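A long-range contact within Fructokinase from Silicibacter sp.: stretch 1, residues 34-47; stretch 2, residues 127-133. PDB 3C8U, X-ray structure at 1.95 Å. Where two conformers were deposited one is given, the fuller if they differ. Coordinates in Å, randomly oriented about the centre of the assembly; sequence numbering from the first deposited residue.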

# COMPACT_ATOMS: atom_id res chain seq x y z
N GLY A 34 -2.04 -8.78 -4.14
CA GLY A 34 -3.42 -8.43 -4.53
C GLY A 34 -4.13 -7.59 -3.46
O GLY A 34 -5.33 -7.74 -3.19
N LYS A 35 -3.38 -6.71 -2.83
CA LYS A 35 -3.91 -5.95 -1.70
C LYS A 35 -5.11 -5.07 -2.10
O LYS A 35 -6.03 -4.87 -1.31
CB LYS A 35 -2.81 -5.15 -0.99
CG LYS A 35 -2.17 -4.05 -1.79
CD LYS A 35 -0.87 -3.57 -1.14
CE LYS A 35 0.14 -3.16 -2.19
NZ LYS A 35 0.86 -4.36 -2.78
N SER A 36 -5.14 -4.58 -3.32
CA SER A 36 -6.26 -3.72 -3.73
C SER A 36 -7.60 -4.46 -3.77
O SER A 36 -8.67 -3.85 -3.68
CB SER A 36 -5.96 -3.02 -5.07
OG SER A 36 -4.81 -2.20 -4.95
N THR A 37 -7.53 -5.78 -3.89
CA THR A 37 -8.75 -6.61 -3.93
C THR A 37 -9.35 -6.86 -2.54
O THR A 37 -10.50 -7.31 -2.41
CB THR A 37 -8.52 -7.99 -4.60
OG1 THR A 37 -7.64 -8.77 -3.79
CG2 THR A 37 -7.95 -7.84 -5.99
N LEU A 38 -8.57 -6.52 -1.53
CA LEU A 38 -9.01 -6.55 -0.11
C LEU A 38 -9.37 -5.13 0.41
O LEU A 38 -10.40 -4.92 1.05
CB LEU A 38 -7.93 -7.20 0.77
CG LEU A 38 -8.27 -7.30 2.26
CD1 LEU A 38 -9.51 -8.19 2.47
CD2 LEU A 38 -7.09 -7.80 3.06
N SER A 39 -8.54 -4.15 0.08
CA SER A 39 -8.74 -2.80 0.66
C SER A 39 -10.07 -2.18 0.25
O SER A 39 -10.79 -1.57 1.06
CB SER A 39 -7.59 -1.87 0.24
OG SER A 39 -7.50 -1.77 -1.16
N ASN A 40 -10.39 -2.35 -1.03
CA ASN A 40 -11.61 -1.76 -1.59
C ASN A 40 -12.91 -2.33 -0.98
O ASN A 40 -13.79 -1.55 -0.56
CB ASN A 40 -11.59 -1.80 -3.11
CG ASN A 40 -10.67 -0.75 -3.65
OD1 ASN A 40 -11.03 0.41 -3.66
ND2 ASN A 40 -9.44 -1.13 -4.02
N PRO A 41 -13.03 -3.67 -0.88
CA PRO A 41 -14.21 -4.20 -0.22
C PRO A 41 -14.27 -3.84 1.26
O PRO A 41 -15.35 -3.65 1.80
CB PRO A 41 -14.05 -5.71 -0.39
CG PRO A 41 -13.29 -5.85 -1.67
CD PRO A 41 -12.27 -4.75 -1.54
N LEU A 42 -13.10 -3.70 1.88
CA LEU A 42 -13.03 -3.28 3.29
C LEU A 42 -13.53 -1.85 3.43
O LEU A 42 -14.27 -1.55 4.36
CB LEU A 42 -11.61 -3.41 3.86
CG LEU A 42 -11.46 -2.86 5.30
CD1 LEU A 42 -12.29 -3.68 6.31
CD2 LEU A 42 -10.00 -2.77 5.74
N ALA A 43 -13.14 -0.98 2.49
CA ALA A 43 -13.62 0.41 2.46
C ALA A 43 -15.14 0.45 2.36
O ALA A 43 -15.83 1.25 3.02
CB ALA A 43 -12.94 1.25 1.27
N ALA A 44 -15.68 -0.44 1.54
CA ALA A 44 -17.12 -0.45 1.26
C ALA A 44 -17.88 -0.96 2.50
O ALA A 44 -18.95 -0.49 2.84
CB ALA A 44 -17.43 -1.32 0.02
N ALA A 45 -17.27 -1.92 3.18
CA ALA A 45 -17.87 -2.56 4.35
C ALA A 45 -17.95 -1.55 5.48
O ALA A 45 -18.97 -1.43 6.16
CB ALA A 45 -17.07 -3.81 4.77
N LEU A 46 -16.89 -0.76 5.62
CA LEU A 46 -16.82 0.25 6.70
C LEU A 46 -17.83 1.39 6.42
O LEU A 46 -18.58 1.85 7.31
CB LEU A 46 -15.40 0.80 6.85
CG LEU A 46 -14.34 -0.14 7.48
CD1 LEU A 46 -12.93 0.35 7.13
CD2 LEU A 46 -14.51 -0.26 9.00
N SER A 47 -17.86 1.81 5.17
CA SER A 47 -18.78 2.85 4.76
C SER A 47 -20.22 2.42 5.11
O SER A 47 -21.03 3.23 5.60
CB SER A 47 -18.64 3.16 3.25
OG SER A 47 -17.31 3.58 2.92
N ALA A 127 -9.28 6.81 5.99
CA ALA A 127 -8.42 6.53 4.84
C ALA A 127 -7.70 5.22 5.09
O ALA A 127 -7.01 5.03 6.11
CB ALA A 127 -7.41 7.66 4.59
N ILE A 128 -7.93 4.30 4.17
CA ILE A 128 -7.24 3.02 4.16
C ILE A 128 -6.08 3.23 3.22
O ILE A 128 -6.26 3.36 2.01
CB ILE A 128 -8.09 1.86 3.67
CG1 ILE A 128 -9.32 1.68 4.56
CG2 ILE A 128 -7.24 0.57 3.57
CD1 ILE A 128 -10.27 0.72 3.98
N ILE A 129 -4.89 3.28 3.82
CA ILE A 129 -3.65 3.55 3.09
C ILE A 129 -3.09 2.18 2.77
O ILE A 129 -2.94 1.36 3.65
CB ILE A 129 -2.62 4.32 3.96
CG1 ILE A 129 -3.22 5.58 4.60
CG2 ILE A 129 -1.32 4.64 3.14
CD1 ILE A 129 -3.91 6.47 3.66
N GLU A 130 -2.86 1.93 1.48
CA GLU A 130 -2.39 0.64 1.03
C GLU A 130 -1.04 0.76 0.35
O GLU A 130 -0.80 1.65 -0.45
CB GLU A 130 -3.44 -0.10 0.17
CG GLU A 130 -3.58 0.38 -1.23
CD GLU A 130 -4.47 -0.48 -2.09
OE1 GLU A 130 -5.05 -1.46 -1.58
OE2 GLU A 130 -4.64 -0.12 -3.27
N GLY A 131 -0.15 -0.13 0.73
CA GLY A 131 1.20 -0.20 0.13
C GLY A 131 2.04 -1.37 0.58
O GLY A 131 1.64 -2.15 1.41
N ASN A 132 3.25 -1.45 0.06
CA ASN A 132 4.14 -2.55 0.39
C ASN A 132 4.96 -2.31 1.66
O ASN A 132 5.45 -3.25 2.26
CB ASN A 132 5.04 -2.85 -0.81
CG ASN A 132 4.25 -3.31 -2.02
OD1 ASN A 132 3.28 -4.08 -1.88
ND2 ASN A 132 4.64 -2.86 -3.18
N TYR A 133 5.15 -1.04 2.01
CA TYR A 133 6.11 -0.64 3.06
C TYR A 133 5.51 0.08 4.25
O TYR A 133 6.13 1.00 4.79
CB TYR A 133 7.24 0.21 2.45
CG TYR A 133 7.88 -0.48 1.27
CD1 TYR A 133 8.55 -1.69 1.43
CD2 TYR A 133 7.79 0.05 -0.01
CE1 TYR A 133 9.12 -2.34 0.34
CE2 TYR A 133 8.35 -0.61 -1.10
CZ TYR A 133 9.01 -1.79 -0.91
OH TYR A 133 9.56 -2.44 -2.00
O HOH W 1 -7.01 0.71 -4.52

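The helix that occupies most of the first stretch runs almost exactly antiparallel to the strand 127-131, at 176° between their N-to-C directions, with the axes 9.6 Å apart at closest approach. The backbones come nearest at S39 and I128, whose CA atoms lie 7.0 Å apart, so a small residue on the helix sits opposite a branched one on the strand. The helix is kinked at P41, whose ring nitrogen has no hydrogen to give to the turn before; the regular ladder resumes with L42 N to L38 O at 3.1 Å.

The strand's alternation sorts its side chains. I128 and E130 point their CA-to-CB bonds toward the helix, while I129 between them points away. The two inward residues divide the contact into an apolar part and a polar part.

I128 serves the apolar part. With chi1 m and chi2 t its chain is extended, and I128 CD1 reaches L42 CD2 at 3.9 Å, A43 CB at 3.8 Å and L46 CD1 at 4.1 Å. I128 CD1 thus meets three apolar side chains and also lies 3.7 Å from S39 O; I128, L42, A43 and L46 are all buried. A43 ends at CB, and I128 CD1 lies 3.7 Å from the backbone A43 N. L42 and L46, one turn apart and both directed toward the strand, supply longer reach along the same side of the helix.

E130 serves the polar part. Its carboxylate, buried, is met by two serine hydroxyls: S39 OG donates to E130 OE1 at 2.5 Å, and S36 OG donates to E130 OE2 at 2.7 Å. Serine suits both places because its short arm carries a donor close to the helix backbone; S36 and S39, three residues apart and with chi1 m and p, each bring a hydroxyl to one carboxylate oxygen. E130 OE2 also accepts from the oxygen of water 1 at 2.8 Å, and that water oxygen accepts from N40 ND2 at 3.1 Å, bringing in a side chain that makes no direct contact with the strand. N40 ND2 is further tied to its own helix by a bond to S36 O at 2.8 Å.

K35 reaches past the end of the strand. Its aliphatic chain lies against the backbone of G131, with K35 CE 3.8 Å from G131 C, and K35 NZ donates to N132 OD1 at 2.6 Å. G131 has no side chain, and its fully extended backbone leads into N132, whose amide end comes nearer to meet the ammonium.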